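Long-range contacts in putative uncharacterized protein PH1780 (Pyrococcus horikoshii, PDB 2YZQ), which binds S-adenosylmethionine through one of its pairs of CBS domains and is otherwise of unknown function, with a possible role as a ligand sensor: residues V231-P236 / P256-E261; P130-Y135 / D263-I268; G125-P130 / T235-V240. All blocks are in the same frame, centred on the assembly; numbering follows the deposited sequence.

Interaction 1 (V231-P236 / P256-E261). With SAM (S-adenosylmethionine), chain B.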
loop_
_atom_site.group_PDB
_atom_site.type_symbol
_atom_site.label_atom_id
_atom_site.label_comp_id
_atom_site.label_asym_id
_atom_site.label_seq_id
_atom_site.Cartn_x
_atom_site.Cartn_y
_atom_site.Cartn_z
ATOM N N VAL A 231 -5.076 -5.544 -16.862
ATOM C CA VAL A 231 -4.253 -5.709 -15.672
ATOM C C VAL A 231 -2.763 -5.511 -15.928
ATOM O O VAL A 231 -2.189 -6.077 -16.868
ATOM C CB VAL A 231 -4.473 -7.111 -15.058
ATOM C CG1 VAL A 231 -3.880 -7.170 -13.662
ATOM C CG2 VAL A 231 -5.962 -7.432 -15.014
ATOM N N ILE A 232 -2.152 -4.675 -15.092
ATOM C CA ILE A 232 -0.727 -4.397 -15.165
ATOM C C ILE A 232 -0.075 -5.498 -14.338
ATOM O O ILE A 232 -0.314 -5.591 -13.131
ATOM C CB ILE A 232 -0.396 -3.034 -14.544
ATOM C CG1 ILE A 232 -1.218 -1.941 -15.233
ATOM C CG2 ILE A 232 1.096 -2.766 -14.660
ATOM C CD1 ILE A 232 -1.019 -1.881 -16.735
ATOM N N VAL A 233 0.742 -6.322 -14.987
ATOM C CA VAL A 233 1.372 -7.460 -14.321
ATOM C C VAL A 233 2.883 -7.431 -14.184
ATOM O O VAL A 233 3.577 -6.628 -14.810
ATOM C CB VAL A 233 1.010 -8.790 -15.046
ATOM C CG1 VAL A 233 -0.489 -8.958 -15.127
ATOM C CG2 VAL A 233 1.600 -8.801 -16.451
ATOM N N ALA A 234 3.376 -8.338 -13.347
ATOM C CA ALA A 234 4.798 -8.513 -13.106
ATOM C C ALA A 234 5.097 -9.998 -13.272
ATOM O O ALA A 234 4.184 -10.811 -13.415
ATOM C CB ALA A 234 5.155 -8.068 -11.689
ATOM N N THR A 235 6.378 -10.344 -13.289
ATOM C CA THR A 235 6.795 -11.739 -13.388
ATOM C C THR A 235 7.866 -11.883 -12.320
ATOM O O THR A 235 8.354 -10.885 -11.790
ATOM C CB THR A 235 7.402 -12.086 -14.766
ATOM O OG1 THR A 235 8.669 -11.433 -14.915
ATOM C CG2 THR A 235 6.466 -11.654 -15.884
ATOM N N PRO A 236 8.251 -13.119 -11.981
ATOM C CA PRO A 236 9.278 -13.307 -10.953
ATOM C C PRO A 236 10.626 -12.657 -11.267
ATOM O O PRO A 236 11.358 -12.268 -10.360
ATOM C CB PRO A 236 9.391 -14.826 -10.855
ATOM C CG PRO A 236 8.007 -15.288 -11.198
ATOM C CD PRO A 236 7.668 -14.412 -12.383
ATOM N N PRO A 256 -0.268 -8.248 -10.066
ATOM C CA PRO A 256 -0.339 -9.709 -10.017
ATOM C C PRO A 256 0.949 -10.239 -10.657
ATOM O O PRO A 256 1.468 -9.642 -11.601
ATOM C CB PRO A 256 -1.555 -10.017 -10.877
ATOM C CG PRO A 256 -2.465 -8.863 -10.590
ATOM C CD PRO A 256 -1.517 -7.674 -10.602
ATOM N N VAL A 257 1.477 -11.339 -10.134
ATOM C CA VAL A 257 2.683 -11.940 -10.692
ATOM C C VAL A 257 2.203 -13.111 -11.530
ATOM O O VAL A 257 1.442 -13.943 -11.046
ATOM C CB VAL A 257 3.617 -12.456 -9.579
ATOM C CG1 VAL A 257 4.838 -13.161 -10.195
ATOM C CG2 VAL A 257 4.054 -11.285 -8.704
ATOM N N ILE A 258 2.635 -13.168 -12.785
ATOM C CA ILE A 258 2.201 -14.239 -13.675
ATOM C C ILE A 258 3.309 -14.907 -14.467
ATOM O O ILE A 258 4.470 -14.491 -14.447
ATOM C CB ILE A 258 1.196 -13.720 -14.725
ATOM C CG1 ILE A 258 1.916 -12.786 -15.707
ATOM C CG2 ILE A 258 0.050 -12.989 -14.039
ATOM C CD1 ILE A 258 1.124 -12.447 -16.957
ATOM N N ARG A 259 2.903 -15.955 -15.176
ATOM C CA ARG A 259 3.759 -16.703 -16.081
ATOM C C ARG A 259 2.847 -16.798 -17.304
ATOM O O ARG A 259 1.633 -16.616 -17.179
ATOM C CB ARG A 259 4.070 -18.101 -15.537
ATOM C CG ARG A 259 2.893 -19.062 -15.574
ATOM C CD ARG A 259 3.303 -20.485 -15.225
ATOM N NE ARG A 259 3.658 -20.634 -13.818
ATOM C CZ ARG A 259 3.954 -21.794 -13.242
ATOM N NH1 ARG A 259 3.938 -22.914 -13.953
ATOM N NH2 ARG A 259 4.266 -21.836 -11.954
ATOM N N GLY A 260 3.408 -17.060 -18.477
ATOM C CA GLY A 260 2.576 -17.148 -19.664
ATOM C C GLY A 260 1.856 -15.841 -19.946
ATOM O O GLY A 260 2.432 -14.767 -19.789
ATOM N N GLU A 261 0.592 -15.921 -20.353
ATOM C CA GLU A 261 -0.180 -14.719 -20.657
ATOM C C GLU A 261 -1.081 -14.252 -19.518
ATOM O O GLU A 261 -1.337 -13.058 -19.376
ATOM C CB GLU A 261 -1.023 -14.938 -21.917
ATOM C CG GLU A 261 -0.199 -15.076 -23.187
ATOM C CD GLU A 261 -1.052 -15.246 -24.427
ATOM O OE1 GLU A 261 -0.480 -15.302 -25.535
ATOM O OE2 GLU A 261 -2.293 -15.322 -24.295
HETATM N N SAM B . -5.551 3.302 -3.129
HETATM C CA SAM B . -5.615 4.144 -4.334
HETATM C C SAM B . -6.725 5.168 -4.186
HETATM O O SAM B . -6.779 6.126 -4.942
HETATM O OXT SAM B . -7.567 5.040 -3.315
HETATM C CB SAM B . -5.869 3.251 -5.555
HETATM C CG SAM B . -5.470 3.991 -6.834
HETATM S SD SAM B . -5.496 2.852 -8.251
HETATM C CE SAM B . -5.259 4.066 -9.593
HETATM C "C5'" SAM B . -7.217 2.322 -8.402
HETATM C "C4'" SAM B . -7.435 1.712 -9.788
HETATM O "O4'" SAM B . -6.282 0.919 -10.162
HETATM C "C3'" SAM B . -8.655 0.782 -9.813
HETATM O "O3'" SAM B . -9.410 1.017 -11.014
HETATM C "C2'" SAM B . -8.022 -0.617 -9.792
HETATM O "O2'" SAM B . -8.892 -1.602 -10.357
HETATM C "C1'" SAM B . -6.749 -0.362 -10.613
HETATM N N9 SAM B . -5.704 -1.364 -10.390
HETATM C C8 SAM B . -5.197 -1.828 -9.198
HETATM N N7 SAM B . -4.186 -2.622 -9.434
HETATM C C5 SAM B . -4.076 -2.810 -10.776
HETATM C C6 SAM B . -3.265 -3.602 -11.635
HETATM N N6 SAM B . -2.313 -4.460 -11.121
HETATM N N1 SAM B . -3.439 -3.508 -12.970
HETATM C C2 SAM B . -4.389 -2.732 -13.505
HETATM N N3 SAM B . -5.150 -1.950 -12.744
HETATM C C4 SAM B . -5.046 -1.982 -11.392
#

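Interaction 2 (P130-Y135 / D263-I268)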
loop_
_atom_site.group_PDB
_atom_site.type_symbol
_atom_site.label_atom_id
_atom_site.label_comp_id
_atom_site.label_asym_id
_atom_site.label_seq_id
_atom_site.Cartn_x
_atom_site.Cartn_y
_atom_site.Cartn_z
ATOM N N PRO A 130 12.467 -13.318 -4.918
ATOM C CA PRO A 130 12.467 -13.688 -3.496
ATOM C C PRO A 130 11.434 -12.984 -2.615
ATOM O O PRO A 130 11.195 -13.406 -1.480
ATOM C CB PRO A 130 13.890 -13.335 -3.037
ATOM C CG PRO A 130 14.684 -13.157 -4.319
ATOM C CD PRO A 130 13.680 -12.554 -5.257
ATOM N N TYR A 131 10.804 -11.937 -3.143
ATOM C CA TYR A 131 9.884 -11.127 -2.351
ATOM C C TYR A 131 8.382 -11.165 -2.590
ATOM O O TYR A 131 7.620 -10.794 -1.703
ATOM C CB TYR A 131 10.334 -9.667 -2.445
ATOM C CG TYR A 131 11.814 -9.495 -2.227
ATOM C CD1 TYR A 131 12.367 -9.634 -0.957
ATOM C CD2 TYR A 131 12.673 -9.245 -3.297
ATOM C CE1 TYR A 131 13.741 -9.532 -0.754
ATOM C CE2 TYR A 131 14.050 -9.141 -3.105
ATOM C CZ TYR A 131 14.575 -9.288 -1.830
ATOM O OH TYR A 131 15.935 -9.203 -1.628
ATOM N N TYR A 132 7.939 -11.591 -3.765
ATOM C CA TYR A 132 6.508 -11.568 -4.015
ATOM C C TYR A 132 5.742 -12.622 -3.227
ATOM O O TYR A 132 6.275 -13.683 -2.890
ATOM C CB TYR A 132 6.228 -11.683 -5.527
ATOM C CG TYR A 132 6.401 -13.055 -6.136
ATOM C CD1 TYR A 132 5.384 -14.006 -6.058
ATOM C CD2 TYR A 132 7.569 -13.392 -6.818
ATOM C CE1 TYR A 132 5.524 -15.263 -6.652
ATOM C CE2 TYR A 132 7.722 -14.645 -7.413
ATOM C CZ TYR A 132 6.695 -15.573 -7.326
ATOM O OH TYR A 132 6.841 -16.813 -7.908
ATOM N N GLN A 133 4.496 -12.299 -2.900
ATOM C CA GLN A 133 3.634 -13.207 -2.154
ATOM C C GLN A 133 3.170 -14.361 -3.025
ATOM O O GLN A 133 2.696 -14.161 -4.144
ATOM C CB GLN A 133 2.397 -12.476 -1.630
ATOM C CG GLN A 133 2.663 -11.452 -0.548
ATOM C CD GLN A 133 3.264 -12.070 0.694
ATOM O OE1 GLN A 133 2.795 -13.100 1.178
ATOM N NE2 GLN A 133 4.305 -11.438 1.223
ATOM N N ARG A 134 3.316 -15.573 -2.505
ATOM C CA ARG A 134 2.882 -16.765 -3.219
ATOM C C ARG A 134 1.421 -17.036 -2.884
ATOM O O ARG A 134 0.754 -17.833 -3.546
ATOM C CB ARG A 134 3.724 -17.972 -2.805
ATOM C CG ARG A 134 4.957 -18.207 -3.655
ATOM C CD ARG A 134 5.991 -17.098 -3.526
ATOM N NE ARG A 134 7.195 -17.460 -4.269
ATOM C CZ ARG A 134 8.238 -16.661 -4.465
ATOM N NH1 ARG A 134 8.241 -15.429 -3.972
ATOM N NH2 ARG A 134 9.279 -17.102 -5.159
ATOM N N TYR A 135 0.934 -16.373 -1.845
ATOM C CA TYR A 135 -0.442 -16.539 -1.406
ATOM C C TYR A 135 -1.204 -15.277 -1.759
ATOM O O TYR A 135 -0.830 -14.178 -1.340
ATOM C CB TYR A 135 -0.470 -16.789 0.101
ATOM C CG TYR A 135 0.418 -17.944 0.516
ATOM C CD1 TYR A 135 0.204 -19.226 0.010
ATOM C CD2 TYR A 135 1.473 -17.753 1.407
ATOM C CE1 TYR A 135 1.019 -20.293 0.381
ATOM C CE2 TYR A 135 2.295 -18.817 1.787
ATOM C CZ TYR A 135 2.060 -20.083 1.269
ATOM O OH TYR A 135 2.852 -21.145 1.651
ATOM N N ASP A 263 -1.391 -16.593 -16.324
ATOM C CA ASP A 263 -1.310 -17.659 -15.325
ATOM C C ASP A 263 -0.823 -17.047 -14.019
ATOM O O ASP A 263 0.370 -16.808 -13.839
ATOM C CB ASP A 263 -0.336 -18.737 -15.802
ATOM C CG ASP A 263 -0.262 -19.929 -14.861
ATOM O OD1 ASP A 263 -0.866 -19.890 -13.771
ATOM O OD2 ASP A 263 0.416 -20.915 -15.221
ATOM N N LEU A 264 -1.765 -16.799 -13.118
ATOM C CA LEU A 264 -1.479 -16.178 -11.829
ATOM C C LEU A 264 -0.713 -17.091 -10.877
ATOM O O LEU A 264 -1.167 -18.191 -10.558
ATOM C CB LEU A 264 -2.794 -15.744 -11.180
ATOM C CG LEU A 264 -2.732 -14.894 -9.913
ATOM C CD1 LEU A 264 -2.027 -13.578 -10.225
ATOM C CD2 LEU A 264 -4.146 -14.636 -9.401
ATOM N N ILE A 265 0.435 -16.614 -10.404
ATOM C CA ILE A 265 1.261 -17.394 -9.486
ATOM C C ILE A 265 1.643 -16.620 -8.230
ATOM O O ILE A 265 2.323 -17.148 -7.350
ATOM C CB ILE A 265 2.552 -17.890 -10.179
ATOM C CG1 ILE A 265 3.416 -16.702 -10.622
ATOM C CG2 ILE A 265 2.186 -18.765 -11.372
ATOM C CD1 ILE A 265 4.737 -17.106 -11.274
ATOM N N GLY A 266 1.199 -15.373 -8.138
ATOM C CA GLY A 266 1.526 -14.577 -6.969
ATOM C C GLY A 266 1.090 -13.132 -7.087
ATOM O O GLY A 266 0.356 -12.763 -8.002
ATOM N N LEU A 267 1.561 -12.307 -6.159
ATOM C CA LEU A 267 1.212 -10.896 -6.152
ATOM C C LEU A 267 2.359 -10.115 -5.537
ATOM O O LEU A 267 2.896 -10.516 -4.506
ATOM C CB LEU A 267 -0.052 -10.682 -5.309
ATOM C CG LEU A 267 -0.612 -9.257 -5.212
ATOM C CD1 LEU A 267 -1.224 -8.870 -6.553
ATOM C CD2 LEU A 267 -1.658 -9.179 -4.109
ATOM N N ILE A 268 2.772 -9.029 -6.182
ATOM C CA ILE A 268 3.826 -8.210 -5.600
ATOM C C ILE A 268 3.175 -6.895 -5.165
ATOM O O ILE A 268 2.715 -6.111 -5.994
ATOM C CB ILE A 268 5.014 -7.962 -6.588
ATOM C CG1 ILE A 268 6.105 -7.148 -5.884
ATOM C CG2 ILE A 268 4.541 -7.264 -7.867
ATOM C CD1 ILE A 268 6.787 -7.896 -4.748
HETATM O O HOH W 1 5.015 -18.773 -7.491
HETATM O O HOH W 2 2.245 -19.395 -6.170
#

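Interaction 3 (G125-P130 / T235-V240)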
loop_
_atom_site.group_PDB
_atom_site.type_symbol
_atom_site.label_atom_id
_atom_site.label_comp_id
_atom_site.label_asym_id
_atom_site.label_seq_id
_atom_site.Cartn_x
_atom_site.Cartn_y
_atom_site.Cartn_z
ATOM N N GLY A 125 18.907 -3.600 -10.580
ATOM C CA GLY A 125 19.540 -4.904 -10.581
ATOM C C GLY A 125 19.088 -5.810 -9.451
ATOM O O GLY A 125 19.914 -6.401 -8.753
ATOM N N VAL A 126 17.776 -5.924 -9.267
ATOM C CA VAL A 126 17.219 -6.773 -8.219
ATOM C C VAL A 126 15.852 -7.321 -8.625
ATOM O O VAL A 126 14.867 -6.580 -8.667
ATOM C CB VAL A 126 17.055 -5.999 -6.893
ATOM C CG1 VAL A 126 16.551 -6.934 -5.808
ATOM C CG2 VAL A 126 18.380 -5.365 -6.484
ATOM N N GLU A 127 15.788 -8.618 -8.918
ATOM C CA GLU A 127 14.525 -9.240 -9.311
ATOM C C GLU A 127 13.643 -9.406 -8.083
ATOM O O GLU A 127 14.140 -9.497 -6.957
ATOM C CB GLU A 127 14.762 -10.609 -9.965
ATOM C CG GLU A 127 15.711 -10.575 -11.157
ATOM C CD GLU A 127 15.649 -11.830 -12.013
ATOM O OE1 GLU A 127 15.285 -12.903 -11.485
ATOM O OE2 GLU A 127 15.973 -11.743 -13.218
ATOM N N ILE A 128 12.334 -9.454 -8.300
ATOM C CA ILE A 128 11.394 -9.596 -7.193
ATOM C C ILE A 128 11.126 -11.039 -6.786
ATOM O O ILE A 128 10.377 -11.285 -5.845
ATOM C CB ILE A 128 10.026 -8.949 -7.532
ATOM C CG1 ILE A 128 9.385 -9.660 -8.731
ATOM C CG2 ILE A 128 10.215 -7.465 -7.811
ATOM C CD1 ILE A 128 7.923 -9.292 -8.949
ATOM N N GLU A 129 11.746 -11.989 -7.479
ATOM C CA GLU A 129 11.517 -13.403 -7.197
ATOM C C GLU A 129 11.494 -13.792 -5.714
ATOM O O GLU A 129 10.585 -14.489 -5.271
ATOM C CB GLU A 129 12.544 -14.255 -7.958
ATOM C CG GLU A 129 12.302 -15.762 -7.914
ATOM C CD GLU A 129 12.744 -16.392 -6.608
ATOM O OE1 GLU A 129 13.843 -16.045 -6.125
ATOM O OE2 GLU A 129 12.004 -17.244 -6.068
ATOM N N PRO A 130 12.467 -13.318 -4.918
ATOM C CA PRO A 130 12.467 -13.688 -3.496
ATOM C C PRO A 130 11.434 -12.984 -2.615
ATOM O O PRO A 130 11.195 -13.406 -1.480
ATOM C CB PRO A 130 13.890 -13.335 -3.037
ATOM C CG PRO A 130 14.684 -13.157 -4.319
ATOM C CD PRO A 130 13.680 -12.554 -5.257
ATOM N N THR A 235 6.378 -10.344 -13.289
ATOM C CA THR A 235 6.795 -11.739 -13.388
ATOM C C THR A 235 7.866 -11.883 -12.320
ATOM O O THR A 235 8.354 -10.885 -11.790
ATOM C CB THR A 235 7.402 -12.086 -14.766
ATOM O OG1 THR A 235 8.669 -11.433 -14.915
ATOM C CG2 THR A 235 6.466 -11.654 -15.884
ATOM N N PRO A 236 8.251 -13.119 -11.981
ATOM C CA PRO A 236 9.278 -13.307 -10.953
ATOM C C PRO A 236 10.626 -12.657 -11.267
ATOM O O PRO A 236 11.358 -12.268 -10.360
ATOM C CB PRO A 236 9.391 -14.826 -10.855
ATOM C CG PRO A 236 8.007 -15.288 -11.198
ATOM C CD PRO A 236 7.668 -14.412 -12.383
ATOM N N HIS A 237 10.952 -12.540 -12.550
ATOM C CA HIS A 237 12.229 -11.965 -12.958
ATOM C C HIS A 237 12.225 -10.448 -13.116
ATOM O O HIS A 237 13.274 -9.845 -13.355
ATOM C CB HIS A 237 12.688 -12.603 -14.272
ATOM C CG HIS A 237 12.842 -14.090 -14.204
ATOM N ND1 HIS A 237 13.738 -14.707 -13.358
ATOM C CD2 HIS A 237 12.214 -15.083 -14.878
ATOM C CE1 HIS A 237 13.656 -16.017 -13.514
ATOM N NE2 HIS A 237 12.739 -16.272 -14.429
ATOM N N MET A 238 11.055 -9.830 -12.992
ATOM C CA MET A 238 10.958 -8.381 -13.129
ATOM C C MET A 238 11.696 -7.720 -11.968
ATOM O O MET A 238 11.664 -8.210 -10.840
ATOM C CB MET A 238 9.490 -7.947 -13.146
ATOM C CG MET A 238 9.281 -6.483 -13.498
ATOM S SD MET A 238 7.534 -6.093 -13.788
ATOM C CE MET A 238 7.329 -6.684 -15.464
ATOM N N THR A 239 12.365 -6.608 -12.246
ATOM C CA THR A 239 13.127 -5.923 -11.208
ATOM C C THR A 239 12.290 -5.045 -10.294
ATOM O O THR A 239 11.195 -4.606 -10.651
ATOM C CB THR A 239 14.232 -5.045 -11.814
ATOM O OG1 THR A 239 13.638 -3.998 -12.592
ATOM C CG2 THR A 239 15.151 -5.881 -12.698
ATOM N N VAL A 240 12.823 -4.807 -9.100
ATOM C CA VAL A 240 12.173 -3.960 -8.108
ATOM C C VAL A 240 11.979 -2.583 -8.730
ATOM O O VAL A 240 10.970 -1.918 -8.500
ATOM C CB VAL A 240 13.049 -3.829 -6.843
ATOM C CG1 VAL A 240 12.472 -2.776 -5.903
ATOM C CG2 VAL A 240 13.128 -5.165 -6.138
#

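Interaction 1 (V231-P236 / P256-E261)
Val233 and Ile258 meet through their methyl groups, CG2 of Val233 lying 3.7 Å from CD1 of Ile258, and the two side chains cross at about a right angle. On Val233 the touching methyl is the one set between the backbone N and the carbonyl carbon, with CG1 anti to the carbonyl carbon (chi1 -56°). Leu169 of strand 169-174 touches both side chains. Toward the two ends of the contact proline rings take over: Pro256 CG packs obliquely against Val231 CG1 at 3.8 Å, and Pro236 presents CG and CD to Val257 CG1. Between them the backbones are joined by a single bridge, Ala234 to Val257, with Ala234 N donating to Pro256 O (2.9 Å, 164° at the hydrogen) and Ile258 N donating to Ala234 O (2.9 Å). Within the CBS domain the bridge sets the segment leading toward helix 240-250 against strand 254-259, and the same segment reads the adenine of S-adenosylmethionine. Ile232 N donates to N1 of the ligand at 2.7 Å, nearly straight at 171°, and N6 of the ligand returns a bond to Ile232 O at 3.1 Å. Both bonds use backbone atoms of Ile232 and engage the Watson-Crick edge of the base; the side chains of Asp177, Thr228 and Glu253 also bond the ligand. Pro256 CD, 3.5 Å from Ile232 O, also lies close to the ligand amine, with Pro256 CD to N6 at 3.4 Å.

Interaction 2 (P130-Y135 / D263-I268)
Tyr132 packs its CB on Ile268 CD1 at 3.9 Å, while its ring runs out past the bulge in strand 263-269 at Gly266 and Ile265. The ring starts toward Gly266 because CG of Tyr132 stands between the backbone N and the carbonyl carbon (chi1 75°); farther out, CD1 of Tyr132 is 4.0 Å from Gly266 CA, and Ile265 O lies at the ring edge near its plane. Gln133 O also approaches the glycine closely, 3.1 Å from Gly266 CA. The backbones form one antiparallel hydrogen-bonded pair, Gln133 with Leu267: Gln133 N donates to Leu267 O at 2.9 Å, and Leu267 N donates to Gln133 O at 3.0 Å. A water joins Tyr132 OH, 2.7 Å away, to Ile265 O.

In the next shell, Arg134 folds back over Tyr132. Its NH1 sits 3.4 Å above the plane of the Tyr132 ring, over the centre, and donates to Tyr132 O at 2.8 Å, while NH2 makes a salt bridge to Glu129. Gln133 NE2 is held by Asp272. Ile265 and Gly266 both face Val257 in a classic beta bulge. The two segments belong to different CBS repeats, which the contact joins: the loop leading to strand 139-140 lies beside strand 263-269, whose other neighbour is strand 254-259, with Asp272 in helix 270-273 just beyond.

Interaction 3 (G125-P130 / T235-V240)
Glu127 and Thr239 are bridged through their backbones, their CA atoms 4.1 Å apart: Val240 N donates to Val126 O at 2.7 Å. A second bond runs from Ile128 N to Met238 O at 2.9 Å. From the bridged residue Glu127 the side chain runs beside that of His237, pointing the same way. His237 ND1 donates to Glu127 OE1 at 3.0 Å; the acceptor is in the ring plane but is met on its syn side, 31° out of the carboxylate plane, and the two planes are 61° apart. CG of Glu127 is anti to its carbonyl carbon (chi1 -55°), and the chain extends beyond it alongside His237. Ile128 reaches the other segment with CG1, CG2 and CD1: CD1 of Ile128 comes 3.3 Å from Thr235 O, and CG2 packs near Val240 CG2. Val126 CG1 meets the same Val240 methyl, CG2, at 3.9 Å, the two valines side by side. Within 235-240, Thr235 to Met238 form a type I beta turn, followed by Thr239 as the N-cap of helix 240-250, its OG1 accepting from Glu242 N: a turn and capped helix start within the CBS domain, to which the loop after helix 109-117 is pinned.

How the interactions relate
From the N terminus, the loop after helix 109-117 supplies both early segments, 125-130 and 130-135, which share Pro130. Interaction 3 closes a long loop from here to the start of helix 240-250; interaction 2 closes a longer one to strand 263-269. The two cross, their segments alternating along the chain, and are joined by the Arg134 to Glu129 salt bridge. Interaction 1 closes a short loop around helix 240-250, nested inside that of interaction 2; it shares Thr235 and Pro236 with interaction 3 and meets interaction 2 through neighbouring strands 254-259 and 263-269. Interactions 2 and 3 tie the loop, partly within the third CBS repeat, to the last; interaction 1 touches the ligand.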